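Long-range contacts in beta-galactosidase (Bacillus circulans subsp. alkalophilus, PDB 3TTY), which hydrolyses terminal beta-galactosidic bonds as a TIM-barrel glycoside hydrolase, with galactose bound in its pocket: residues P94-V99 against S118-K123; K162-W167 against L219-F224; D615-A620 against L630-H635; K436-T441 against L611-G616. All coordinates share one frame; numbering follows the deposited sequence.

In the fold
Interactions 1 and 2 both lie in the TIM-barrel region, near the bound zinc ion. Their centres are about 17 Å apart and they do not touch. Interactions 3 and 4 lie on the opposite side of the chain's centre; about 47 Å separates the centres of interactions 1 and 3. Interactions 3 and 4 are neighbours: they share Asp-615 and Gly-616, and Asn-438 reaches Val-619 of the hairpin. Interactions 1, 2 and 3 are buried, whereas interaction 4 is a surface contact. A carboxylate grips a helix start in interaction 1, aromatic rings join two helices in interaction 2, strands pair in interaction 3, and one amide with several waters joins two loops in interaction 4.

Interaction 1. Residues P94-V99 against S118-K123; sequences PDVLRV and SPTYRK
Asp-95 makes a polar contact with Ser-118 and Thr-120, where a short 3-10 turn after helix 87-92 meets the start of helix 119-135. The carboxylate carries the contact. Its OD1 accepts from Thr-120 OG1 at 2.8 Å, on the syn lone pair. Its OD2 has two donors. The backbone N of Thr-120 approaches OD2 on the syn side at 3.1 Å. Ser-118 OG comes to OD2 from the anti side at a short 2.5 Å, 28° out of the carboxylate plane. Asp-95 CG sits between its own backbone N and carbonyl carbon (chi1 70°), which turns it toward the helix start, where both oxygens meet donors. Three donors thus hold the carboxylate, and the helix start would probably favour its charged form. Val-96 CG2 packs on Tyr-121 CB at 3.6 Å and on Thr-120 CG2 at 3.9 Å. The backbone of Val-96 bonds to Cys-115, a zinc ligand, and the side chain of Ser-118 is about 6 Å from the zinc ion. Ser-118 OG also accepts from Tyr-121 N at 3.1 Å. This is a serine N-cap, here reinforced by an aspartate from a 3-10 turn, next to the four-cysteine zinc site.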
loop_
_atom_site.group_PDB
_atom_site.type_symbol
_atom_site.label_atom_id
_atom_site.label_comp_id
_atom_site.label_asym_id
_atom_site.label_seq_id
_atom_site.Cartn_x
_atom_site.Cartn_y
_atom_site.Cartn_z
ATOM N N PRO A 94 -21.676 18.321 -15.952
ATOM C CA PRO A 94 -20.883 17.227 -15.385
ATOM C C PRO A 94 -20.253 16.304 -16.448
ATOM O O PRO A 94 -19.310 15.588 -16.106
ATOM C CB PRO A 94 -21.891 16.450 -14.508
ATOM C CG PRO A 94 -23.075 17.313 -14.368
ATOM C CD PRO A 94 -23.095 18.242 -15.571
ATOM N N ASP A 95 -20.732 16.322 -17.697
ATOM C CA ASP A 95 -20.100 15.515 -18.762
ATOM C C ASP A 95 -18.651 15.948 -18.969
ATOM O O ASP A 95 -17.857 15.276 -19.608
ATOM C CB ASP A 95 -20.879 15.613 -20.090
ATOM C CG ASP A 95 -20.752 16.982 -20.748
ATOM O OD1 ASP A 95 -21.566 17.873 -20.435
ATOM O OD2 ASP A 95 -19.837 17.163 -21.577
ATOM N N VAL A 96 -18.304 17.082 -18.400
ATOM C CA VAL A 96 -16.952 17.599 -18.501
ATOM C C VAL A 96 -16.007 16.846 -17.554
ATOM O O VAL A 96 -14.797 16.806 -17.759
ATOM C CB VAL A 96 -16.982 19.114 -18.242
ATOM C CG1 VAL A 96 -16.091 19.509 -17.072
ATOM C CG2 VAL A 96 -16.670 19.866 -19.527
ATOM N N LEU A 97 -16.586 16.182 -16.558
ATOM C CA LEU A 97 -15.813 15.541 -15.502
ATOM C C LEU A 97 -15.512 14.071 -15.803
ATOM O O LEU A 97 -16.345 13.347 -16.370
ATOM C CB LEU A 97 -16.562 15.649 -14.181
ATOM C CG LEU A 97 -16.805 17.051 -13.619
ATOM C CD1 LEU A 97 -17.866 17.000 -12.527
ATOM C CD2 LEU A 97 -15.514 17.686 -13.092
ATOM N N ARG A 98 -14.330 13.622 -15.393
ATOM C CA ARG A 98 -13.904 12.255 -15.672
ATOM C C ARG A 98 -14.491 11.235 -14.695
ATOM O O ARG A 98 -14.978 11.590 -13.617
ATOM C CB ARG A 98 -12.377 12.151 -15.679
ATOM C CG ARG A 98 -11.747 12.770 -16.904
ATOM C CD ARG A 98 -10.251 12.632 -16.913
ATOM N NE ARG A 98 -9.679 13.368 -18.039
ATOM C CZ ARG A 98 -8.373 13.551 -18.225
ATOM N NH1 ARG A 98 -7.489 13.057 -17.359
ATOM N NH2 ARG A 98 -7.948 14.249 -19.266
ATOM N N VAL A 99 -14.472 9.976 -15.119
ATOM C CA VAL A 99 -14.706 8.849 -14.246
ATOM C C VAL A 99 -13.362 8.131 -14.117
ATOM O O VAL A 99 -12.672 7.881 -15.119
ATOM C CB VAL A 99 -15.808 7.947 -14.807
ATOM C CG1 VAL A 99 -15.780 6.570 -14.155
ATOM C CG2 VAL A 99 -17.147 8.610 -14.585
ATOM N N SER A 118 -15.821 14.709 -24.161
ATOM C CA SER A 118 -16.938 15.496 -23.645
ATOM C C SER A 118 -17.454 16.530 -24.646
ATOM O O SER A 118 -16.702 17.366 -25.136
ATOM C CB SER A 118 -16.530 16.179 -22.340
ATOM O OG SER A 118 -17.380 17.270 -22.041
ATOM N N PRO A 119 -18.759 16.483 -24.948
ATOM C CA PRO A 119 -19.304 17.460 -25.894
ATOM C C PRO A 119 -19.211 18.886 -25.343
ATOM O O PRO A 119 -18.977 19.838 -26.091
ATOM C CB PRO A 119 -20.778 17.038 -26.043
ATOM C CG PRO A 119 -20.854 15.647 -25.500
ATOM C CD PRO A 119 -19.773 15.522 -24.474
ATOM N N THR A 120 -19.402 19.043 -24.045
ATOM C CA THR A 120 -19.318 20.373 -23.458
ATOM C C THR A 120 -17.903 20.928 -23.528
ATOM O O THR A 120 -17.688 22.035 -24.008
ATOM C CB THR A 120 -19.821 20.391 -22.026
ATOM O OG1 THR A 120 -21.220 20.102 -22.040
ATOM C CG2 THR A 120 -19.574 21.759 -21.393
ATOM N N TYR A 121 -16.939 20.138 -23.081
ATOM C CA TYR A 121 -15.544 20.552 -23.107
ATOM C C TYR A 121 -15.062 20.902 -24.521
ATOM O O TYR A 121 -14.383 21.906 -24.726
ATOM C CB TYR A 121 -14.661 19.461 -22.510
ATOM C CG TYR A 121 -13.191 19.780 -22.592
ATOM C CD1 TYR A 121 -12.630 20.747 -21.782
ATOM C CD2 TYR A 121 -12.363 19.109 -23.477
ATOM C CE1 TYR A 121 -11.288 21.040 -21.846
ATOM C CE2 TYR A 121 -11.014 19.405 -23.557
ATOM C CZ TYR A 121 -10.486 20.374 -22.743
ATOM O OH TYR A 121 -9.148 20.678 -22.813
ATOM N N ARG A 122 -15.393 20.063 -25.492
ATOM C CA ARG A 122 -14.958 20.318 -26.856
ATOM C C ARG A 122 -15.621 21.571 -27.420
ATOM O O ARG A 122 -14.968 22.361 -28.092
ATOM C CB ARG A 122 -15.196 19.111 -27.756
ATOM C CG ARG A 122 -14.242 17.966 -27.463
ATOM C CD ARG A 122 -14.049 17.098 -28.685
ATOM N NE ARG A 122 -13.353 15.852 -28.381
ATOM C CZ ARG A 122 -12.916 15.000 -29.306
ATOM N NH1 ARG A 122 -13.106 15.281 -30.593
ATOM N NH2 ARG A 122 -12.287 13.877 -28.947
ATOM N N LYS A 123 -16.904 21.761 -27.120
ATOM C CA LYS A 123 -17.620 22.975 -27.532
ATOM C C LYS A 123 -16.964 24.256 -27.004
ATOM O O LYS A 123 -16.633 25.153 -27.773
ATOM C CB LYS A 123 -19.099 22.920 -27.110
ATOM C CG LYS A 123 -19.899 24.170 -27.432
ATOM C CD LYS A 123 -21.362 23.999 -27.045
ATOM C CE LYS A 123 -22.131 25.313 -27.159
ATOM N NZ LYS A 123 -23.573 25.169 -26.730
#

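Interaction 2. Residues K162-W167 against L219-F224; sequences KQFRVW and LDYRRF
Phe-164 presents one ring face to the edge of Tyr-221. The pair is T-shaped, with centroids 4.7 Å apart and planes at 82°. Tyr-221 CD1 stands over the centre of the Phe-164 ring. The Phe-224 ring lies under the backbone of Phe-164, whose CA points at the ring face in a CH-pi contact, 3.7 Å from the centroid. The Phe-164 and Phe-224 rings are oblique, and Phe-164 CD1 is 3.6 Å from Phe-224 CD2. Trp-167 CG is anti to its backbone N (chi1 -178°), which sets it 3.6 Å from Phe-224 CD1; the two side chains run past each other in opposite directions. Phe-224 CB sits over the five-membered ring of Trp-167, 4.1 Å from its centroid. The four residues form an aromatic cluster between helices 158-172 and 215-243, whose local axes cross at 101°. Trp-167 CZ3 is 3.7 Å from Asp-220 CB, and Trp-167 CZ2 lies 3.7 Å from Arg-223 CB. Trp-167 NE1 is hydrogen-bonded to Asp-227 OD2. Tyr-221 OH bonds to the backbone O of Cys-155, a zinc ligand. Arg-223 NH1 forms a salt bridge with Asp-220 OD2 at 2.9 Å. Arg-223 NH2 also bonds to Glu-493 O, and Asp-220 OD1 to Tyr-172 OH.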
loop_
_atom_site.group_PDB
_atom_site.type_symbol
_atom_site.label_atom_id
_atom_site.label_comp_id
_atom_site.label_asym_id
_atom_site.label_seq_id
_atom_site.Cartn_x
_atom_site.Cartn_y
_atom_site.Cartn_z
ATOM N N LYS A 162 -18.574 4.544 -24.885
ATOM C CA LYS A 162 -19.263 4.508 -26.173
ATOM C C LYS A 162 -18.330 4.856 -27.326
ATOM O O LYS A 162 -18.391 4.260 -28.402
ATOM C CB LYS A 162 -20.435 5.475 -26.196
ATOM C CG LYS A 162 -21.548 5.170 -25.213
ATOM C CD LYS A 162 -22.585 6.252 -25.358
ATOM C CE LYS A 162 -23.612 6.250 -24.252
ATOM N NZ LYS A 162 -24.382 7.532 -24.353
ATOM N N GLN A 163 -17.472 5.836 -27.107
ATOM C CA GLN A 163 -16.598 6.274 -28.181
ATOM C C GLN A 163 -15.491 5.236 -28.401
ATOM O O GLN A 163 -15.044 5.032 -29.524
ATOM C CB GLN A 163 -16.065 7.683 -27.900
ATOM C CG GLN A 163 -15.287 8.299 -29.042
ATOM C CD GLN A 163 -16.057 8.333 -30.370
ATOM O OE1 GLN A 163 -17.295 8.455 -30.408
ATOM N NE2 GLN A 163 -15.312 8.238 -31.468
ATOM N N PHE A 164 -15.082 4.551 -27.336
ATOM C CA PHE A 164 -14.191 3.398 -27.463
ATOM C C PHE A 164 -14.714 2.393 -28.508
ATOM O O PHE A 164 -13.953 1.864 -29.324
ATOM C CB PHE A 164 -14.034 2.695 -26.110
ATOM C CG PHE A 164 -12.997 1.592 -26.099
ATOM C CD1 PHE A 164 -11.787 1.738 -26.778
ATOM C CD2 PHE A 164 -13.216 0.425 -25.377
ATOM C CE1 PHE A 164 -10.821 0.726 -26.749
ATOM C CE2 PHE A 164 -12.258 -0.580 -25.338
ATOM C CZ PHE A 164 -11.060 -0.436 -26.022
ATOM N N ARG A 165 -16.017 2.144 -28.475
ATOM C CA ARG A 165 -16.622 1.173 -29.381
ATOM C C ARG A 165 -16.554 1.658 -30.818
ATOM O O ARG A 165 -16.314 0.861 -31.724
ATOM C CB ARG A 165 -18.069 0.859 -28.971
ATOM C CG ARG A 165 -18.153 0.307 -27.566
ATOM C CD ARG A 165 -19.582 0.101 -27.099
ATOM N NE ARG A 165 -19.621 -0.419 -25.737
ATOM C CZ ARG A 165 -20.290 0.147 -24.740
ATOM N NH1 ARG A 165 -20.983 1.251 -24.960
ATOM N NH2 ARG A 165 -20.272 -0.396 -23.522
ATOM N N VAL A 166 -16.767 2.959 -31.017
ATOM C CA VAL A 166 -16.706 3.548 -32.353
ATOM C C VAL A 166 -15.283 3.409 -32.862
ATOM O O VAL A 166 -15.048 3.041 -34.007
ATOM C CB VAL A 166 -17.121 5.044 -32.324
ATOM C CG1 VAL A 166 -16.911 5.703 -33.689
ATOM C CG2 VAL A 166 -18.590 5.197 -31.860
ATOM N N TRP A 167 -14.328 3.683 -31.980
ATOM C CA TRP A 167 -12.909 3.615 -32.320
ATOM C C TRP A 167 -12.474 2.187 -32.691
ATOM O O TRP A 167 -11.556 1.985 -33.488
ATOM C CB TRP A 167 -12.096 4.154 -31.142
ATOM C CG TRP A 167 -10.606 4.207 -31.335
ATOM C CD1 TRP A 167 -9.867 5.279 -31.745
ATOM C CD2 TRP A 167 -9.682 3.153 -31.097
ATOM N NE1 TRP A 167 -8.534 4.955 -31.772
ATOM C CE2 TRP A 167 -8.392 3.653 -31.381
ATOM C CE3 TRP A 167 -9.812 1.832 -30.659
ATOM C CZ2 TRP A 167 -7.245 2.873 -31.255
ATOM C CZ3 TRP A 167 -8.673 1.060 -30.542
ATOM C CH2 TRP A 167 -7.407 1.581 -30.840
ATOM N N LEU A 219 -4.491 -2.514 -24.057
ATOM C CA LEU A 219 -3.597 -1.871 -25.008
ATOM C C LEU A 219 -4.359 -0.907 -25.915
ATOM O O LEU A 219 -3.973 0.248 -26.051
ATOM C CB LEU A 219 -2.871 -2.928 -25.842
ATOM C CG LEU A 219 -1.868 -2.462 -26.899
ATOM C CD1 LEU A 219 -0.889 -1.472 -26.309
ATOM C CD2 LEU A 219 -1.130 -3.670 -27.514
ATOM N N ASP A 220 -5.439 -1.392 -26.530
ATOM C CA ASP A 220 -6.300 -0.562 -27.370
ATOM C C ASP A 220 -6.937 0.606 -26.648
ATOM O O ASP A 220 -7.141 1.652 -27.241
ATOM C CB ASP A 220 -7.403 -1.388 -28.047
ATOM C CG ASP A 220 -6.888 -2.171 -29.242
ATOM O OD1 ASP A 220 -7.628 -3.045 -29.741
ATOM O OD2 ASP A 220 -5.731 -1.934 -29.659
ATOM N N TYR A 221 -7.275 0.435 -25.380
ATOM C CA TYR A 221 -7.911 1.538 -24.677
ATOM C C TYR A 221 -6.911 2.685 -24.454
ATOM O O TYR A 221 -7.256 3.871 -24.576
ATOM C CB TYR A 221 -8.537 1.067 -23.364
ATOM C CG TYR A 221 -9.558 2.045 -22.841
ATOM C CD1 TYR A 221 -10.845 2.098 -23.384
ATOM C CD2 TYR A 221 -9.236 2.930 -21.810
ATOM C CE1 TYR A 221 -11.786 3.004 -22.908
ATOM C CE2 TYR A 221 -10.166 3.831 -21.328
ATOM C CZ TYR A 221 -11.431 3.868 -21.885
ATOM O OH TYR A 221 -12.340 4.769 -21.409
ATOM N N ARG A 222 -5.665 2.324 -24.155
ATOM C CA ARG A 222 -4.614 3.318 -24.018
ATOM C C ARG A 222 -4.353 4.031 -25.352
ATOM O O ARG A 222 -4.192 5.254 -25.380
ATOM C CB ARG A 222 -3.346 2.690 -23.421
ATOM C CG ARG A 222 -3.473 2.414 -21.926
ATOM C CD ARG A 222 -2.604 1.258 -21.440
ATOM N NE ARG A 222 -2.713 1.079 -19.987
ATOM C CZ ARG A 222 -3.739 0.481 -19.376
ATOM N NH1 ARG A 222 -4.751 -0.006 -20.089
ATOM N NH2 ARG A 222 -3.761 0.373 -18.051
ATOM N N ARG A 223 -4.353 3.292 -26.464
ATOM C CA ARG A 223 -4.262 3.954 -27.768
ATOM C C ARG A 223 -5.402 4.963 -27.907
ATOM O O ARG A 223 -5.196 6.105 -28.303
ATOM C CB ARG A 223 -4.333 2.949 -28.918
ATOM C CG ARG A 223 -3.232 1.928 -28.948
ATOM C CD ARG A 223 -3.442 0.905 -30.060
ATOM N NE ARG A 223 -2.176 0.287 -30.456
ATOM C CZ ARG A 223 -1.969 -1.018 -30.602
ATOM N NH1 ARG A 223 -2.956 -1.884 -30.394
ATOM N NH2 ARG A 223 -0.761 -1.457 -30.958
ATOM N N PHE A 224 -6.606 4.515 -27.568
ATOM C CA PHE A 224 -7.831 5.285 -27.736
ATOM C C PHE A 224 -7.831 6.569 -26.905
ATOM O O PHE A 224 -8.116 7.664 -27.410
ATOM C CB PHE A 224 -9.028 4.386 -27.376
ATOM C CG PHE A 224 -10.304 5.132 -27.128
ATOM C CD1 PHE A 224 -10.910 5.855 -28.144
ATOM C CD2 PHE A 224 -10.903 5.097 -25.887
ATOM C CE1 PHE A 224 -12.092 6.553 -27.916
ATOM C CE2 PHE A 224 -12.078 5.793 -25.644
ATOM C CZ PHE A 224 -12.675 6.524 -26.663
#

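Interaction 3. Residues D615-A620 against L630-H635; sequences DGVEVA and LFVMNH
Val-617 and Val-632 meet through their CG1 methyls, 3.7 Å apart. Val-619 lies on the same face of the sheet, with its CG2 4.4 Å from Val-632 CG1. Val-617 CG2 also packs against Asn-634 OD1, which is hydrogen-bonded to Asn-636 ND2. On the other face, the bent side chain of Met-633 (chi3 -66°) brings CE against the carboxylate of Glu-618, 3.5 Å from CD. The two strands form an antiparallel beta hairpin, 617-624 with 627-634, at the edge of the C-terminal domain's sheet. Glu-618 and Met-633 are a hydrogen-bonded pair, with Glu-618 N to Met-633 O at 2.7 Å and a return bond from Met-633 N. Ala-620 and Phe-631 are another. Beyond the strands, His-635 N bonds to Gly-616 O at 2.9 Å. Gly-616 has a positive phi (88°), at which a side chain would press on the preceding carbonyl oxygen. At the polar edge, His-635 NE2 donates to Glu-618 OE1 at 2.9 Å. The bond is nearly straight, with ring and carboxylate almost coplanar. Glu-618 is also bonded to Gln-333 and His-337 of the barrel region, which probably favours a charged carboxylate. The His-635 ring stacks with Phe-284.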
loop_
_atom_site.group_PDB
_atom_site.type_symbol
_atom_site.label_atom_id
_atom_site.label_comp_id
_atom_site.label_asym_id
_atom_site.label_seq_id
_atom_site.Cartn_x
_atom_site.Cartn_y
_atom_site.Cartn_z
ATOM N N ASP A 615 34.754 10.850 -15.481
ATOM C CA ASP A 615 33.409 10.424 -15.130
ATOM C C ASP A 615 32.576 11.623 -14.701
ATOM O O ASP A 615 33.019 12.441 -13.897
ATOM C CB ASP A 615 33.432 9.381 -14.005
ATOM C CG ASP A 615 34.068 8.066 -14.433
ATOM O OD1 ASP A 615 34.351 7.904 -15.646
ATOM O OD2 ASP A 615 34.279 7.191 -13.559
ATOM N N GLY A 616 31.371 11.726 -15.250
ATOM C CA GLY A 616 30.452 12.775 -14.860
ATOM C C GLY A 616 30.628 14.048 -15.657
ATOM O O GLY A 616 29.980 15.047 -15.380
ATOM N N VAL A 617 31.518 14.020 -16.638
ATOM C CA VAL A 617 31.676 15.162 -17.520
ATOM C C VAL A 617 31.028 14.809 -18.846
ATOM O O VAL A 617 31.603 14.105 -19.676
ATOM C CB VAL A 617 33.155 15.545 -17.729
ATOM C CG1 VAL A 617 33.279 16.652 -18.786
ATOM C CG2 VAL A 617 33.779 15.970 -16.406
ATOM N N GLU A 618 29.815 15.296 -19.033
ATOM C CA GLU A 618 29.037 14.938 -20.198
ATOM C C GLU A 618 29.428 15.771 -21.408
ATOM O O GLU A 618 29.589 16.992 -21.320
ATOM C CB GLU A 618 27.553 15.109 -19.891
ATOM C CG GLU A 618 26.649 14.967 -21.097
ATOM C CD GLU A 618 25.213 15.282 -20.755
ATOM O OE1 GLU A 618 24.945 15.625 -19.583
ATOM O OE2 GLU A 618 24.360 15.206 -21.660
ATOM N N VAL A 619 29.593 15.106 -22.544
ATOM C CA VAL A 619 29.810 15.829 -23.780
ATOM C C VAL A 619 28.765 15.468 -24.836
ATOM O O VAL A 619 28.509 14.293 -25.090
ATOM C CB VAL A 619 31.218 15.582 -24.335
ATOM C CG1 VAL A 619 31.456 16.459 -25.553
ATOM C CG2 VAL A 619 32.262 15.850 -23.259
ATOM N N ALA A 620 28.170 16.482 -25.452
ATOM C CA ALA A 620 27.191 16.256 -26.500
ATOM C C ALA A 620 27.372 17.294 -27.591
ATOM O O ALA A 620 27.904 18.374 -27.347
ATOM C CB ALA A 620 25.779 16.306 -25.935
ATOM N N LEU A 630 30.491 21.609 -29.194
ATOM C CA LEU A 630 30.604 20.588 -28.158
ATOM C C LEU A 630 30.183 21.167 -26.822
ATOM O O LEU A 630 30.865 22.043 -26.275
ATOM C CB LEU A 630 32.026 20.047 -28.039
ATOM C CG LEU A 630 32.623 19.278 -29.208
ATOM C CD1 LEU A 630 33.822 18.468 -28.706
ATOM C CD2 LEU A 630 31.588 18.382 -29.823
ATOM N N PHE A 631 29.061 20.679 -26.306
ATOM C CA PHE A 631 28.594 21.068 -24.990
ATOM C C PHE A 631 29.282 20.208 -23.942
ATOM O O PHE A 631 29.069 18.996 -23.879
ATOM C CB PHE A 631 27.069 20.939 -24.907
ATOM C CG PHE A 631 26.333 21.939 -25.766
ATOM C CD1 PHE A 631 25.714 23.047 -25.197
ATOM C CD2 PHE A 631 26.272 21.777 -27.141
ATOM C CE1 PHE A 631 25.056 23.975 -25.984
ATOM C CE2 PHE A 631 25.604 22.698 -27.936
ATOM C CZ PHE A 631 24.995 23.804 -27.355
ATOM N N VAL A 632 30.130 20.832 -23.132
ATOM C CA VAL A 632 30.838 20.115 -22.086
ATOM C C VAL A 632 30.255 20.496 -20.746
ATOM O O VAL A 632 30.169 21.675 -20.407
ATOM C CB VAL A 632 32.331 20.429 -22.076
ATOM C CG1 VAL A 632 33.042 19.541 -21.063
ATOM C CG2 VAL A 632 32.911 20.245 -23.464
ATOM N N MET A 633 29.849 19.487 -19.984
ATOM C CA MET A 633 29.064 19.722 -18.786
ATOM C C MET A 633 29.576 18.873 -17.652
ATOM O O MET A 633 29.511 17.648 -17.692
ATOM C CB MET A 633 27.590 19.481 -19.083
ATOM C CG MET A 633 27.109 20.430 -20.192
ATOM S SD MET A 633 25.613 19.955 -21.050
ATOM C CE MET A 633 26.133 18.458 -21.898
ATOM N N ASN A 634 30.111 19.543 -16.642
ATOM C CA ASN A 634 30.699 18.859 -15.510
ATOM C C ASN A 634 29.702 18.725 -14.384
ATOM O O ASN A 634 29.454 19.685 -13.675
ATOM C CB ASN A 634 31.927 19.620 -15.012
ATOM C CG ASN A 634 32.598 18.932 -13.849
ATOM O OD1 ASN A 634 32.258 17.792 -13.506
ATOM N ND2 ASN A 634 33.563 19.613 -13.231
ATOM N N HIS A 635 29.143 17.532 -14.216
ATOM C CA HIS A 635 28.178 17.280 -13.150
ATOM C C HIS A 635 28.817 17.093 -11.768
ATOM O O HIS A 635 28.119 17.109 -10.749
ATOM C CB HIS A 635 27.307 16.068 -13.503
ATOM C CG HIS A 635 26.524 16.238 -14.772
ATOM N ND1 HIS A 635 25.358 16.968 -14.832
ATOM C CD2 HIS A 635 26.739 15.769 -16.024
ATOM C CE1 HIS A 635 24.889 16.946 -16.066
ATOM N NE2 HIS A 635 25.708 16.226 -16.811
#

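Interaction 4. Residues K436-T441 against L611-G616; sequences KQNIQT and LNTPDG
Asn-438 makes the direct hydrogen bonds to the segment 611-616, both through its amide nitrogen. ND2 donates to Leu-611 O at 2.7 Å and to Thr-613 OG1 at 3.0 Å. Both acceptors lie close to the amide plane and both bonds are nearly straight. ND2 stands well above the carbonyl plane of Leu-611. Thr-613 OG1, between its backbone N and carbonyl carbon (chi1 62°), is placed to bond Val-617 O as well. The other end of the amide, Asn-438 OD1, accepts from Val-619 N, so this one group spans the loop and the hairpin strand. Asn-438 has a positive phi (57°) and is the C-prime residue of the Schellman motif that ends helix 423-435. Three waters bridge the backbone carbonyls of Lys-436 and Gln-437 to the other segment. Water 1 lies 2.8 Å from Lys-436 O and 2.9 Å from Thr-613 O. Water 2 is placed between Lys-436 O and Asp-615 OD1. Water 3 donates to Gln-437 O at 3.0 Å and to Asn-612 OD1 at 3.2 Å.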
loop_
_atom_site.group_PDB
_atom_site.type_symbol
_atom_site.label_atom_id
_atom_site.label_comp_id
_atom_site.label_asym_id
_atom_site.label_seq_id
_atom_site.Cartn_x
_atom_site.Cartn_y
_atom_site.Cartn_z
ATOM N N LYS A 436 28.276 7.602 -21.200
ATOM C CA LYS A 436 29.546 7.576 -20.481
ATOM C C LYS A 436 30.773 7.659 -21.378
ATOM O O LYS A 436 31.879 7.901 -20.898
ATOM C CB LYS A 436 29.641 6.327 -19.616
ATOM C CG LYS A 436 28.760 6.360 -18.391
ATOM C CD LYS A 436 28.769 5.000 -17.701
ATOM C CE LYS A 436 27.909 5.022 -16.446
ATOM N NZ LYS A 436 27.668 3.646 -15.906
ATOM N N GLN A 437 30.580 7.453 -22.675
ATOM C CA GLN A 437 31.694 7.460 -23.604
ATOM C C GLN A 437 31.583 8.638 -24.555
ATOM O O GLN A 437 32.377 8.767 -25.483
ATOM C CB GLN A 437 31.786 6.129 -24.369
ATOM C CG GLN A 437 31.932 4.927 -23.436
ATOM C CD GLN A 437 31.958 3.592 -24.170
ATOM O OE1 GLN A 437 32.303 3.527 -25.350
ATOM N NE2 GLN A 437 31.595 2.521 -23.471
ATOM N N ASN A 438 30.609 9.508 -24.302
ATOM C CA ASN A 438 30.404 10.682 -25.137
ATOM C C ASN A 438 30.180 10.291 -26.604
ATOM O O ASN A 438 30.613 10.987 -27.527
ATOM C CB ASN A 438 31.576 11.669 -25.001
ATOM C CG ASN A 438 31.820 12.104 -23.555
ATOM O OD1 ASN A 438 30.878 12.314 -22.784
ATOM N ND2 ASN A 438 33.086 12.231 -23.182
ATOM N N ILE A 439 29.509 9.164 -26.812
ATOM C CA ILE A 439 29.134 8.761 -28.161
ATOM C C ILE A 439 27.839 9.469 -28.471
ATOM O O ILE A 439 26.844 9.279 -27.775
ATOM C CB ILE A 439 28.899 7.233 -28.282
ATOM C CG1 ILE A 439 30.099 6.430 -27.760
ATOM C CG2 ILE A 439 28.584 6.860 -29.725
ATOM C CD1 ILE A 439 31.244 6.340 -28.740
ATOM N N GLN A 440 27.851 10.301 -29.503
ATOM C CA GLN A 440 26.667 11.054 -29.881
ATOM C C GLN A 440 25.564 10.087 -30.297
ATOM O O GLN A 440 25.773 9.223 -31.149
ATOM C CB GLN A 440 26.998 12.004 -31.023
ATOM C CG GLN A 440 25.830 12.864 -31.470
ATOM C CD GLN A 440 25.438 13.917 -30.438
ATOM O OE1 GLN A 440 26.181 14.187 -29.479
ATOM N NE2 GLN A 440 24.258 14.513 -30.628
ATOM N N THR A 441 24.391 10.229 -29.691
ATOM C CA THR A 441 23.313 9.276 -29.903
ATOM C C THR A 441 21.956 9.971 -30.014
ATOM O O THR A 441 21.711 10.995 -29.370
ATOM C CB THR A 441 23.243 8.280 -28.738
ATOM O OG1 THR A 441 22.981 9.008 -27.539
ATOM C CG2 THR A 441 24.553 7.563 -28.559
ATOM N N LEU A 611 34.698 13.316 -27.376
ATOM C CA LEU A 611 35.802 13.756 -26.546
ATOM C C LEU A 611 35.972 12.684 -25.486
ATOM O O LEU A 611 35.006 12.006 -25.135
ATOM C CB LEU A 611 35.417 15.061 -25.859
ATOM C CG LEU A 611 36.331 16.282 -25.859
ATOM C CD1 LEU A 611 37.015 16.502 -27.203
ATOM C CD2 LEU A 611 35.511 17.492 -25.459
ATOM N N ASN A 612 37.190 12.513 -24.982
ATOM C CA ASN A 612 37.404 11.692 -23.797
ATOM C C ASN A 612 37.411 12.585 -22.572
ATOM O O ASN A 612 38.142 13.569 -22.537
ATOM C CB ASN A 612 38.710 10.904 -23.896
ATOM C CG ASN A 612 38.629 9.780 -24.906
ATOM O OD1 ASN A 612 38.064 8.722 -24.625
ATOM N ND2 ASN A 612 39.179 10.008 -26.097
ATOM N N THR A 613 36.589 12.257 -21.579
ATOM C CA THR A 613 36.475 13.086 -20.383
ATOM C C THR A 613 36.306 12.234 -19.142
ATOM O O THR A 613 35.956 11.066 -19.230
ATOM C CB THR A 613 35.276 14.061 -20.458
ATOM O OG1 THR A 613 34.062 13.311 -20.554
ATOM C CG2 THR A 613 35.400 15.006 -21.650
ATOM N N PRO A 614 36.563 12.826 -17.971
ATOM C CA PRO A 614 36.419 12.128 -16.693
ATOM C C PRO A 614 34.974 11.747 -16.439
ATOM O O PRO A 614 34.080 12.268 -17.103
ATOM C CB PRO A 614 36.874 13.176 -15.668
ATOM C CG PRO A 614 37.751 14.103 -16.435
ATOM C CD PRO A 614 37.145 14.168 -17.806
ATOM N N ASP A 615 34.754 10.850 -15.481
ATOM C CA ASP A 615 33.409 10.424 -15.130
ATOM C C ASP A 615 32.576 11.623 -14.701
ATOM O O ASP A 615 33.019 12.441 -13.897
ATOM C CB ASP A 615 33.432 9.381 -14.005
ATOM C CG ASP A 615 34.068 8.066 -14.433
ATOM O OD1 ASP A 615 34.351 7.904 -15.646
ATOM O OD2 ASP A 615 34.279 7.191 -13.559
ATOM N N GLY A 616 31.371 11.726 -15.250
ATOM C CA GLY A 616 30.452 12.775 -14.860
ATOM C C GLY A 616 30.628 14.048 -15.657
ATOM O O GLY A 616 29.980 15.047 -15.380
HETATM O O HOH W 1 33.281 10.105 -19.806
HETATM O O HOH W 2 32.702 7.714 -18.092
HETATM O O HOH W 3 34.965 8.254 -24.159
#